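Local atomic coordinates of genome polyprotein (Chicken sicinivirus JSY, PDB entry 6QWT), a protein that probably copies viral RNA, being the 3Dpol part of the polyprotein, an RNA-dependent RNA polymerase of the picornaviral type. Residues Glu65-Leu70 and Thr240-Val245; Gly61-Pro66 and Gln356-Val361; Leu313-Thr318 and Ala350-Ser355; Val307-Leu312 and Ile329-Asp334. All coordinates share one frame; numbering follows the deposited sequence.

How the contacts relate
Contacts 1, 3 and 4 are buried; contact 2 lies at the surface. Contacts 3 and 4 both use helix 298-316: contact 4 sets it against strand 327-332 about 12 Å from the centre of the chain, against 21 to 23 Å for the others, while contact 3 sets its C-terminal end against helix 346-356. Contacts 1 and 2 start from the same loop, which meets the start of helix 243-256 in contact 1 and the link between helix 346-356 and strand 360-362 in contact 2. Only contact 4 has a hydrogen bond across its segments. Contact 1 is aliphatic and indole packing, contact 3 centres on one phenyl ring, contact 2 on an isoleucine and an asparagine.

Contact 1. Residues Glu65-Leu70 and Thr240-Val245; sequences EPWPSL and TIPSVV
Glu65 and Val244 bring their CA atoms to 6.1 Å where the irregular run 65-70 passes the first turn of helix 243-256, and no hydrogen bond joins the two segments. The methyls of Val244 divide the work. CG2, anti to the backbone N, packs 3.6 Å from Pro66 N and also meets the ring atom CD of that proline, whereas CG1 reaches Leu70 CD2 tip to tip at 3.6 Å. Pro242 holds the N-cap position of the helix and offers its ring to Trp67: its CG lies in the indole plane at the edge, 3.5 Å from Trp67 CH2, and the two side chains cross at about a right angle. Sequence and topology place this helix just after motif A of the polymerase palm, so the loop probably packs on the helical side of the palm. Val245 CG2 approaches the indole obliquely, 3.8 Å from Trp67 CH2. Within segment 65-70, Leu70 CD2 sits over one indole face, displaced toward the rim and 3.8 Å above the plane. A backbone bond from Leu70 N to Trp67 O, 2.8 Å long, ties these residues together, and Trp67 NE1 hydrogen-bonds Ser314 OG on helix 298-316.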
loop_
_atom_site.group_PDB
_atom_site.type_symbol
_atom_site.label_atom_id
_atom_site.label_comp_id
_atom_site.label_asym_id
_atom_site.label_seq_id
_atom_site.Cartn_x
_atom_site.Cartn_y
_atom_site.Cartn_z
ATOM N N GLU A 65 24.177 -2.814 8.038
ATOM C CA GLU A 65 25.084 -3.590 7.216
ATOM C C GLU A 65 24.349 -4.728 6.522
ATOM O O GLU A 65 23.453 -5.341 7.115
ATOM C CB GLU A 65 26.231 -4.160 8.057
ATOM C CG GLU A 65 26.936 -3.114 8.909
ATOM C CD GLU A 65 27.576 -2.018 8.075
ATOM O OE1 GLU A 65 27.995 -2.304 6.931
ATOM O OE2 GLU A 65 27.655 -0.870 8.565
ATOM N N PRO A 66 24.698 -5.033 5.276
ATOM C CA PRO A 66 23.986 -6.094 4.557
ATOM C C PRO A 66 24.333 -7.469 5.105
ATOM O O PRO A 66 25.483 -7.749 5.450
ATOM C CB PRO A 66 24.473 -5.929 3.114
ATOM C CG PRO A 66 25.825 -5.317 3.249
ATOM C CD PRO A 66 25.747 -4.409 4.450
ATOM N N TRP A 67 23.320 -8.327 5.187
ATOM C CA TRP A 67 23.573 -9.721 5.500
ATOM C C TRP A 67 24.119 -10.428 4.259
ATOM O O TRP A 67 23.951 -9.941 3.139
ATOM C CB TRP A 67 22.302 -10.393 6.022
ATOM C CG TRP A 67 21.029 -10.067 5.303
ATOM C CD1 TRP A 67 20.411 -10.824 4.344
ATOM C CD2 TRP A 67 20.189 -8.926 5.513
ATOM N NE1 TRP A 67 19.248 -10.215 3.934
ATOM C CE2 TRP A 67 19.089 -9.048 4.636
ATOM C CE3 TRP A 67 20.263 -7.806 6.348
ATOM C CZ2 TRP A 67 18.075 -8.093 4.574
ATOM C CZ3 TRP A 67 19.256 -6.860 6.283
ATOM C CH2 TRP A 67 18.178 -7.010 5.404
ATOM N N PRO A 68 24.807 -11.566 4.438
ATOM C CA PRO A 68 25.577 -12.148 3.322
ATOM C C PRO A 68 24.810 -12.344 2.024
ATOM O O PRO A 68 25.408 -12.234 0.947
ATOM C CB PRO A 68 26.041 -13.491 3.900
ATOM C CG PRO A 68 26.199 -13.217 5.343
ATOM C CD PRO A 68 25.083 -12.269 5.705
ATOM N N SER A 69 23.511 -12.632 2.082
ATOM C CA SER A 69 22.726 -12.884 0.882
ATOM C C SER A 69 22.006 -11.647 0.362
ATOM O O SER A 69 21.295 -11.741 -0.643
ATOM C CB SER A 69 21.708 -14.000 1.142
ATOM O OG SER A 69 20.722 -13.591 2.076
ATOM N N LEU A 70 22.180 -10.487 1.008
ATOM C CA LEU A 70 21.406 -9.306 0.633
ATOM C C LEU A 70 21.871 -8.728 -0.700
ATOM O O LEU A 70 21.059 -8.514 -1.610
ATOM C CB LEU A 70 21.481 -8.248 1.737
ATOM C CG LEU A 70 20.718 -6.954 1.433
ATOM C CD1 LEU A 70 19.269 -7.249 1.043
ATOM C CD2 LEU A 70 20.775 -5.994 2.613
ATOM N N THR A 240 10.021 -2.275 10.264
ATOM C CA THR A 240 11.090 -3.262 10.324
ATOM C C THR A 240 11.997 -3.262 9.099
ATOM O O THR A 240 13.020 -3.956 9.111
ATOM C CB THR A 240 10.497 -4.661 10.512
ATOM O OG1 THR A 240 9.490 -4.887 9.518
ATOM C CG2 THR A 240 9.874 -4.790 11.894
ATOM N N ILE A 241 11.656 -2.521 8.049
ATOM C CA ILE A 241 12.493 -2.482 6.852
ATOM C C ILE A 241 13.821 -1.824 7.205
ATOM O O ILE A 241 13.839 -0.684 7.696
ATOM C CB ILE A 241 11.804 -1.738 5.700
ATOM C CG1 ILE A 241 10.697 -2.599 5.091
ATOM C CG2 ILE A 241 12.822 -1.365 4.635
ATOM C CD1 ILE A 241 9.732 -1.805 4.240
ATOM N N PRO A 242 14.944 -2.496 6.987
ATOM C CA PRO A 242 16.237 -1.908 7.343
ATOM C C PRO A 242 16.712 -0.890 6.318
ATOM O O PRO A 242 16.412 -0.980 5.124
ATOM C CB PRO A 242 17.171 -3.123 7.394
ATOM C CG PRO A 242 16.551 -4.108 6.484
ATOM C CD PRO A 242 15.067 -3.901 6.564
ATOM N N SER A 243 17.469 0.091 6.817
ATOM C CA SER A 243 18.006 1.144 5.962
ATOM C C SER A 243 18.818 0.572 4.808
ATOM O O SER A 243 18.777 1.098 3.690
ATOM C CB SER A 243 18.878 2.092 6.789
ATOM O OG SER A 243 18.091 3.052 7.463
ATOM N N VAL A 244 19.563 -0.505 5.065
ATOM C CA VAL A 244 20.529 -0.999 4.092
ATOM C C VAL A 244 19.845 -1.443 2.803
ATOM O O VAL A 244 20.417 -1.310 1.714
ATOM C CB VAL A 244 21.372 -2.127 4.729
ATOM C CG1 VAL A 244 20.500 -3.328 5.079
ATOM C CG2 VAL A 244 22.533 -2.518 3.822
ATOM N N VAL A 245 18.611 -1.947 2.890
ATOM C CA VAL A 245 17.907 -2.382 1.685
ATOM C C VAL A 245 17.563 -1.184 0.806
ATOM O O VAL A 245 17.793 -1.199 -0.412
ATOM C CB VAL A 245 16.652 -3.194 2.055
ATOM C CG1 VAL A 245 15.926 -3.643 0.796
ATOM C CG2 VAL A 245 17.025 -4.396 2.907
#

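Contact 2. Residues Gly61-Pro66 and Gln356-Val361; sequences GDIDEP and QTNYKV
Ile63 reaches toward Thr357 across CA atoms 7.5 Å apart, and its CB is directed at segment 356-361. From CB, CG1 stands anti to the carbonyl carbon (chi1 -60°) and lies 3.9 Å from Asn358 ND2, the two side chains running alongside in opposite senses. Beyond it the chain is extended (chi2 169°), which carries CD1 to its tip contacts: Thr357 CA at 3.7 Å and Gln356 O at 3.8 Å. The methyl therefore rests on backbone where helix 346-356 has just ended. Asn358 ND2 also comes within 3.2 Å of Gly61 O, but the angle is poor and the pair is not a hydrogen bond. Gly61 has backbone angles (phi 123°) at which a CB would press on the preceding carbonyl O. In the other segment, Thr357 OG1 accepts from Tyr359 N at 3.0 Å, an ST turn that shapes the bend leading to strand 360-362, and is also hydrogen-bonded to Tyr353 O. Next to Ile63, Asp62 is held by a salt bridge with Lys290. A backbone hydrogen bond joins Gly61 to Ser1, consistent with the picornaviral polymerase fold, in which the N terminus docks in a pocket at the base of the fingers, near motif A.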
loop_
_atom_site.group_PDB
_atom_site.type_symbol
_atom_site.label_atom_id
_atom_site.label_comp_id
_atom_site.label_asym_id
_atom_site.label_seq_id
_atom_site.Cartn_x
_atom_site.Cartn_y
_atom_site.Cartn_z
ATOM N N GLY A 61 15.068 -1.103 16.496
ATOM C CA GLY A 61 16.399 -1.229 15.943
ATOM C C GLY A 61 16.424 -1.150 14.432
ATOM O O GLY A 61 15.436 -1.476 13.767
ATOM N N ASP A 62 17.552 -0.711 13.880
ATOM C CA ASP A 62 17.750 -0.623 12.441
ATOM C C ASP A 62 18.995 -1.411 12.059
ATOM O O ASP A 62 19.935 -1.533 12.848
ATOM C CB ASP A 62 17.887 0.838 11.987
ATOM C CG ASP A 62 18.056 0.969 10.485
ATOM O OD1 ASP A 62 17.295 0.314 9.744
ATOM O OD2 ASP A 62 18.944 1.731 10.047
ATOM N N ILE A 63 19.001 -1.951 10.845
ATOM C CA ILE A 63 20.139 -2.709 10.337
ATOM C C ILE A 63 20.835 -1.867 9.276
ATOM O O ILE A 63 20.212 -1.449 8.293
ATOM C CB ILE A 63 19.709 -4.075 9.786
ATOM C CG1 ILE A 63 19.051 -4.899 10.898
ATOM C CG2 ILE A 63 20.909 -4.815 9.213
ATOM C CD1 ILE A 63 18.352 -6.150 10.411
ATOM N N ASP A 64 22.126 -1.611 9.487
ATOM C CA ASP A 64 22.929 -0.786 8.593
ATOM C C ASP A 64 23.814 -1.593 7.660
ATOM O O ASP A 64 24.186 -1.095 6.594
ATOM C CB ASP A 64 23.814 0.164 9.405
ATOM C CG ASP A 64 23.103 1.439 9.778
ATOM O OD1 ASP A 64 22.482 2.053 8.882
ATOM O OD2 ASP A 64 23.157 1.824 10.964
ATOM N N GLU A 65 24.177 -2.814 8.038
ATOM C CA GLU A 65 25.084 -3.590 7.216
ATOM C C GLU A 65 24.349 -4.728 6.522
ATOM O O GLU A 65 23.453 -5.341 7.115
ATOM C CB GLU A 65 26.231 -4.160 8.057
ATOM C CG GLU A 65 26.936 -3.114 8.909
ATOM C CD GLU A 65 27.576 -2.018 8.075
ATOM O OE1 GLU A 65 27.995 -2.304 6.931
ATOM O OE2 GLU A 65 27.655 -0.870 8.565
ATOM N N PRO A 66 24.698 -5.033 5.276
ATOM C CA PRO A 66 23.986 -6.094 4.557
ATOM C C PRO A 66 24.333 -7.469 5.105
ATOM O O PRO A 66 25.483 -7.749 5.450
ATOM C CB PRO A 66 24.473 -5.929 3.114
ATOM C CG PRO A 66 25.825 -5.317 3.249
ATOM C CD PRO A 66 25.747 -4.409 4.450
ATOM N N GLN A 356 18.361 -13.046 10.864
ATOM C CA GLN A 356 19.163 -12.074 10.134
ATOM C C GLN A 356 18.517 -10.705 9.986
ATOM O O GLN A 356 19.224 -9.748 9.653
ATOM C CB GLN A 356 19.498 -12.597 8.727
ATOM C CG GLN A 356 20.346 -13.860 8.707
ATOM C CD GLN A 356 21.739 -13.631 9.255
ATOM O OE1 GLN A 356 22.411 -12.662 8.900
ATOM N NE2 GLN A 356 22.181 -14.524 10.135
ATOM N N THR A 357 17.207 -10.584 10.198
ATOM C CA THR A 357 16.526 -9.309 10.011
ATOM C C THR A 357 15.641 -8.988 11.207
ATOM O O THR A 357 15.656 -9.701 12.216
ATOM C CB THR A 357 15.675 -9.321 8.734
ATOM O OG1 THR A 357 14.499 -10.107 8.955
ATOM C CG2 THR A 357 16.452 -9.900 7.553
ATOM N N ASN A 358 14.870 -7.909 11.095
ATOM C CA ASN A 358 13.840 -7.561 12.062
ATOM C C ASN A 358 12.440 -7.905 11.567
ATOM O O ASN A 358 11.459 -7.597 12.253
ATOM C CB ASN A 358 13.919 -6.070 12.406
ATOM C CG ASN A 358 15.191 -5.708 13.154
ATOM O OD1 ASN A 358 15.679 -6.477 13.982
ATOM N ND2 ASN A 358 15.734 -4.530 12.863
ATOM N N TYR A 359 12.327 -8.532 10.399
ATOM C CA TYR A 359 11.025 -8.896 9.855
ATOM C C TYR A 359 10.383 -10.000 10.686
ATOM O O TYR A 359 11.034 -10.987 11.042
ATOM C CB TYR A 359 11.163 -9.366 8.409
ATOM C CG TYR A 359 11.622 -8.325 7.414
ATOM C CD1 TYR A 359 11.053 -7.058 7.381
ATOM C CD2 TYR A 359 12.610 -8.627 6.485
ATOM C CE1 TYR A 359 11.471 -6.114 6.451
ATOM C CE2 TYR A 359 13.030 -7.695 5.559
ATOM C CZ TYR A 359 12.458 -6.443 5.543
ATOM O OH TYR A 359 12.889 -5.527 4.611
ATOM N N LYS A 360 9.098 -9.834 10.990
ATOM C CA LYS A 360 8.281 -10.876 11.608
ATOM C C LYS A 360 7.168 -11.205 10.624
ATOM O O LYS A 360 6.295 -10.370 10.365
ATOM C CB LYS A 360 7.711 -10.425 12.953
ATOM C CG LYS A 360 8.750 -10.119 14.024
ATOM C CD LYS A 360 8.082 -9.533 15.269
ATOM C CE LYS A 360 9.101 -9.133 16.328
ATOM N NZ LYS A 360 8.731 -7.863 17.025
ATOM N N VAL A 361 7.195 -12.409 10.070
ATOM C CA VAL A 361 6.312 -12.771 8.969
ATOM C C VAL A 361 5.311 -13.815 9.447
ATOM O O VAL A 361 5.632 -14.668 10.284
ATOM C CB VAL A 361 7.126 -13.261 7.755
ATOM C CG1 VAL A 361 7.438 -14.740 7.855
ATOM C CG2 VAL A 361 6.391 -12.948 6.487
#

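Contact 3. Residues Leu313-Thr318 and Ala350-Ser355; sequences LSAMLT and ADFYHS
Phe352 lays its ring over the backbone of Ala315, whose CA stands 3.9 Å from the ring centroid and 26° off the ring normal, a CH-pi contact displaced toward the rim. The CB of the same alanine touches the rim, 3.4 Å from Phe352 CD2. The phenyl reaches helix 298-316 because Phe352 CG is anti to its backbone N (chi1 166°). Farther round the ring, Thr318 CG2 comes obliquely to Phe352 CE1 at 3.6 Å, and Ser314 O lies at the same distance from Phe352 CZ. Ser314 OG adds a looser contact, 3.8 Å from Phe352 CE2, while it is hydrogen-bonded to Ser311 O. Tyr353, one residue on, touches the same alanine more distantly, its CE2 being 4.3 Å from Ala315 CB; its hydroxyl is hydrogen-bonded to Tyr234 OH. By sequence order and topology the contact joins the end of the motif B helix to the motif D helix of the palm. No hydrogen bond crosses between the segments. Thr318 OG1 donates to Ala315 O over 2.8 Å, tilted 21° from the carbonyl plane, consistent with the threonine methyl being kept near the ring, and Ser314 O accepts from Ser69 OG. The helices are thus held here by shape and dispersion around one aromatic ring, with the hydrogen bonds of Thr318 and Ser314 made to Ala315, Ser311 and the 65-70 loop.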
loop_
_atom_site.group_PDB
_atom_site.type_symbol
_atom_site.label_atom_id
_atom_site.label_comp_id
_atom_site.label_asym_id
_atom_site.label_seq_id
_atom_site.Cartn_x
_atom_site.Cartn_y
_atom_site.Cartn_z
ATOM N N LEU A 313 13.978 -12.662 -1.726
ATOM C CA LEU A 313 15.037 -13.323 -2.479
ATOM C C LEU A 313 16.262 -13.579 -1.604
ATOM O O LEU A 313 16.914 -14.620 -1.731
ATOM C CB LEU A 313 15.408 -12.484 -3.703
ATOM C CG LEU A 313 14.376 -12.460 -4.837
ATOM C CD1 LEU A 313 14.591 -11.269 -5.759
ATOM C CD2 LEU A 313 14.409 -13.750 -5.636
ATOM N N SER A 314 16.584 -12.648 -0.697
ATOM C CA SER A 314 17.734 -12.857 0.179
ATOM C C SER A 314 17.500 -14.025 1.132
ATOM O O SER A 314 18.461 -14.653 1.596
ATOM C CB SER A 314 18.055 -11.578 0.961
ATOM O OG SER A 314 17.183 -11.409 2.066
ATOM N N ALA A 315 16.236 -14.332 1.428
ATOM C CA ALA A 315 15.907 -15.499 2.239
ATOM C C ALA A 315 15.977 -16.784 1.422
ATOM O O ALA A 315 16.509 -17.797 1.893
ATOM C CB ALA A 315 14.509 -15.340 2.844
ATOM N N MET A 316 15.443 -16.760 0.202
ATOM C CA MET A 316 15.441 -17.959 -0.625
ATOM C C MET A 316 16.848 -18.314 -1.099
ATOM O O MET A 316 17.157 -19.497 -1.284
ATOM C CB MET A 316 14.484 -17.764 -1.806
ATOM C CG MET A 316 13.078 -17.315 -1.379
ATOM S SD MET A 316 11.912 -16.981 -2.731
ATOM C CE MET A 316 13.041 -16.507 -4.020
ATOM N N LEU A 317 17.718 -17.314 -1.264
ATOM C CA LEU A 317 19.083 -17.568 -1.708
ATOM C C LEU A 317 19.883 -18.391 -0.705
ATOM O O LEU A 317 20.894 -18.990 -1.083
ATOM C CB LEU A 317 19.800 -16.246 -1.984
ATOM C CG LEU A 317 19.537 -15.642 -3.364
ATOM C CD1 LEU A 317 20.078 -14.224 -3.434
ATOM C CD2 LEU A 317 20.141 -16.516 -4.453
ATOM N N THR A 318 19.465 -18.428 0.560
ATOM C CA THR A 318 20.134 -19.254 1.555
ATOM C C THR A 318 19.636 -20.695 1.567
ATOM O O THR A 318 20.207 -21.525 2.282
ATOM C CB THR A 318 19.971 -18.651 2.957
ATOM O OG1 THR A 318 18.628 -18.842 3.411
ATOM C CG2 THR A 318 20.294 -17.160 2.943
ATOM N N ALA A 350 10.503 -17.524 7.288
ATOM C CA ALA A 350 10.277 -16.952 8.612
ATOM C C ALA A 350 11.485 -17.149 9.518
ATOM O O ALA A 350 11.888 -16.228 10.238
ATOM C CB ALA A 350 9.030 -17.572 9.244
ATOM N N ASP A 351 12.083 -18.345 9.490
ATOM C CA ASP A 351 13.222 -18.625 10.359
ATOM C C ASP A 351 14.451 -17.827 9.939
ATOM O O ASP A 351 15.208 -17.351 10.793
ATOM C CB ASP A 351 13.523 -20.125 10.366
ATOM C CG ASP A 351 12.407 -20.946 10.997
ATOM O OD1 ASP A 351 12.139 -22.064 10.507
ATOM O OD2 ASP A 351 11.797 -20.472 11.980
ATOM N N PHE A 352 14.672 -17.669 8.631
ATOM C CA PHE A 352 15.781 -16.836 8.177
ATOM C C PHE A 352 15.590 -15.386 8.601
ATOM O O PHE A 352 16.544 -14.725 9.031
ATOM C CB PHE A 352 15.939 -16.917 6.658
ATOM C CG PHE A 352 16.835 -15.846 6.096
ATOM C CD1 PHE A 352 18.210 -16.022 6.075
ATOM C CD2 PHE A 352 16.309 -14.655 5.621
ATOM C CE1 PHE A 352 19.042 -15.036 5.576
ATOM C CE2 PHE A 352 17.133 -13.664 5.122
ATOM C CZ PHE A 352 18.502 -13.853 5.100
ATOM N N TYR A 353 14.366 -14.868 8.464
ATOM C CA TYR A 353 14.087 -13.491 8.857
ATOM C C TYR A 353 14.370 -13.272 10.339
ATOM O O TYR A 353 14.897 -12.223 10.727
ATOM C CB TYR A 353 12.634 -13.137 8.536
ATOM C CG TYR A 353 12.397 -12.648 7.123
ATOM C CD1 TYR A 353 11.106 -12.513 6.625
ATOM C CD2 TYR A 353 13.458 -12.321 6.287
ATOM C CE1 TYR A 353 10.876 -12.062 5.335
ATOM C CE2 TYR A 353 13.239 -11.872 4.993
ATOM C CZ TYR A 353 11.945 -11.744 4.522
ATOM O OH TYR A 353 11.710 -11.296 3.240
ATOM N N HIS A 354 14.023 -14.251 11.180
ATOM C CA HIS A 354 14.230 -14.101 12.618
ATOM C C HIS A 354 15.707 -14.010 12.970
ATOM O O HIS A 354 16.075 -13.316 13.924
ATOM C CB HIS A 354 13.588 -15.268 13.369
ATOM C CG HIS A 354 12.096 -15.313 13.263
ATOM N ND1 HIS A 354 11.388 -16.495 13.253
ATOM C CD2 HIS A 354 11.178 -14.322 13.166
ATOM C CE1 HIS A 354 10.097 -16.232 13.150
ATOM N NE2 HIS A 354 9.943 -14.921 13.096
ATOM N N SER A 355 16.567 -14.695 12.217
ATOM C CA SER A 355 17.976 -14.776 12.573
ATOM C C SER A 355 18.833 -13.689 11.935
ATOM O O SER A 355 19.938 -13.432 12.425
ATOM C CB SER A 355 18.534 -16.151 12.191
ATOM O OG SER A 355 18.718 -16.251 10.791
#

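Contact 4. Residues Val307-Leu312 and Ile329-Asp334; sequences VNNISL and ILCYGD
Asn308 grips Gly333 with the one hydrogen bond between these segments: ND2 donates to Gly333 O over 2.9 Å at an N-H...O angle of 153°, in the carbonyl plane and on a lone pair, with the acceptor close to the amide plane. Asn308 CG is anti to the backbone N (chi1 -151°), on the side facing the strand, and CB packs on Cys331 SG at 3.6 Å. From the next residue, Asn309 ND2 approaches Cys331 SG at 3.5 Å, while Asn309 OD1 lies beside Ile329 CG2 at 3.5 Å. Leu312 CD1 meets that same methyl, Ile329 CG2, at 3.9 Å. These contacts bridge helix 307-312 and strand 329-332, whose axes approach to 8.7 Å at 138°. In the next shell Asn309 ND2 is hydrogen-bonded to Gly205 O and Ser305 O, Asn308 OD1 weakly to Tyr234 OH, and Val336 packs on Cys331 and Leu312. Tyr332, Gly333 and Asp334 begin the Tyr-Gly-Asp-Asp signature of motif C, and the helix belongs to motif B. An in-plane, moderately bent amide bond is consistent with the motif B helix helping to position the glycine carbonyl beside the signature aspartates, with Cys331 and Ile329 packing farther back along the strand.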
loop_
_atom_site.group_PDB
_atom_site.type_symbol
_atom_site.label_atom_id
_atom_site.label_comp_id
_atom_site.label_asym_id
_atom_site.label_seq_id
_atom_site.Cartn_x
_atom_site.Cartn_y
_atom_site.Cartn_z
ATOM N N VAL A 307 11.624 -3.500 -2.154
ATOM C CA VAL A 307 12.186 -3.930 -0.873
ATOM C C VAL A 307 11.717 -5.339 -0.533
ATOM O O VAL A 307 12.507 -6.203 -0.135
ATOM C CB VAL A 307 11.809 -2.936 0.241
ATOM C CG1 VAL A 307 12.072 -3.551 1.615
ATOM C CG2 VAL A 307 12.567 -1.635 0.077
ATOM N N ASN A 308 10.417 -5.586 -0.680
ATOM C CA ASN A 308 9.873 -6.902 -0.366
ATOM C C ASN A 308 10.471 -7.979 -1.264
ATOM O O ASN A 308 10.844 -9.057 -0.786
ATOM C CB ASN A 308 8.354 -6.860 -0.498
ATOM C CG ASN A 308 7.664 -7.835 0.416
ATOM O OD1 ASN A 308 8.264 -8.809 0.869
ATOM N ND2 ASN A 308 6.405 -7.557 0.731
ATOM N N ASN A 309 10.567 -7.708 -2.569
ATOM C CA ASN A 309 11.168 -8.672 -3.488
ATOM C C ASN A 309 12.601 -8.990 -3.079
ATOM O O ASN A 309 12.991 -10.161 -2.999
ATOM C CB ASN A 309 11.128 -8.134 -4.920
ATOM C CG ASN A 309 9.859 -8.524 -5.665
ATOM O OD1 ASN A 309 9.879 -9.383 -6.552
ATOM N ND2 ASN A 309 8.749 -7.880 -5.317
ATOM N N ILE A 310 13.398 -7.949 -2.805
ATOM C CA ILE A 310 14.799 -8.141 -2.435
ATOM C C ILE A 310 14.907 -8.963 -1.156
ATOM O O ILE A 310 15.714 -9.897 -1.059
ATOM C CB ILE A 310 15.504 -6.779 -2.278
ATOM C CG1 ILE A 310 15.359 -5.938 -3.549
ATOM C CG2 ILE A 310 16.963 -6.969 -1.900
ATOM C CD1 ILE A 310 16.430 -6.136 -4.549
ATOM N N SER A 311 14.099 -8.622 -0.152
ATOM C CA SER A 311 14.180 -9.305 1.135
ATOM C C SER A 311 13.831 -10.782 0.998
ATOM O O SER A 311 14.544 -11.650 1.513
ATOM C CB SER A 311 13.263 -8.614 2.143
ATOM O OG SER A 311 13.584 -7.239 2.240
ATOM N N LEU A 312 12.734 -11.087 0.295
ATOM C CA LEU A 312 12.348 -12.481 0.082
ATOM C C LEU A 312 13.432 -13.252 -0.660
ATOM O O LEU A 312 13.777 -14.377 -0.277
ATOM C CB LEU A 312 11.031 -12.551 -0.689
ATOM C CG LEU A 312 9.773 -12.086 0.040
ATOM C CD1 LEU A 312 8.680 -11.730 -0.963
ATOM C CD2 LEU A 312 9.291 -13.149 1.021
ATOM N N ILE A 329 7.548 -13.852 -7.743
ATOM C CA ILE A 329 7.081 -13.096 -6.588
ATOM C C ILE A 329 6.103 -12.034 -7.071
ATOM O O ILE A 329 6.282 -11.458 -8.151
ATOM C CB ILE A 329 8.261 -12.464 -5.815
ATOM C CG1 ILE A 329 9.130 -13.555 -5.180
ATOM C CG2 ILE A 329 7.761 -11.506 -4.741
ATOM C CD1 ILE A 329 10.411 -13.038 -4.534
ATOM N N LEU A 330 5.048 -11.799 -6.291
ATOM C CA LEU A 330 4.102 -10.721 -6.561
ATOM C C LEU A 330 3.780 -10.030 -5.246
ATOM O O LEU A 330 3.282 -10.667 -4.313
ATOM C CB LEU A 330 2.825 -11.241 -7.225
ATOM C CG LEU A 330 1.859 -10.174 -7.749
ATOM C CD1 LEU A 330 2.461 -9.410 -8.921
ATOM C CD2 LEU A 330 0.548 -10.821 -8.151
ATOM N N CYS A 331 4.061 -8.732 -5.179
ATOM C CA CYS A 331 4.003 -7.971 -3.943
ATOM C C CYS A 331 3.131 -6.736 -4.122
ATOM O O CYS A 331 3.128 -6.104 -5.183
ATOM C CB CYS A 331 5.413 -7.545 -3.494
ATOM S SG CYS A 331 6.453 -8.880 -2.867
ATOM N N TYR A 332 2.392 -6.402 -3.065
ATOM C CA TYR A 332 1.742 -5.096 -2.928
ATOM C C TYR A 332 1.920 -4.683 -1.470
ATOM O O TYR A 332 1.212 -5.180 -0.591
ATOM C CB TYR A 332 0.267 -5.134 -3.320
ATOM C CG TYR A 332 -0.310 -3.768 -3.684
ATOM C CD1 TYR A 332 -1.051 -3.589 -4.849
ATOM C CD2 TYR A 332 -0.110 -2.662 -2.863
ATOM C CE1 TYR A 332 -1.573 -2.347 -5.184
ATOM C CE2 TYR A 332 -0.625 -1.419 -3.191
ATOM C CZ TYR A 332 -1.355 -1.268 -4.351
ATOM O OH TYR A 332 -1.868 -0.033 -4.674
ATOM N N GLY A 333 2.855 -3.771 -1.221
ATOM C CA GLY A 333 3.162 -3.400 0.153
ATOM C C GLY A 333 3.786 -4.568 0.891
ATOM O O GLY A 333 4.784 -5.149 0.455
ATOM N N ASP A 334 3.206 -4.930 2.024
ATOM C CA ASP A 334 3.669 -6.101 2.751
ATOM C C ASP A 334 2.948 -7.371 2.315
ATOM O O ASP A 334 3.272 -8.449 2.816
ATOM C CB ASP A 334 3.496 -5.887 4.255
ATOM C CG ASP A 334 2.140 -5.326 4.599
ATOM O OD1 ASP A 334 1.331 -5.129 3.669
ATOM O OD2 ASP A 334 1.885 -5.072 5.794
#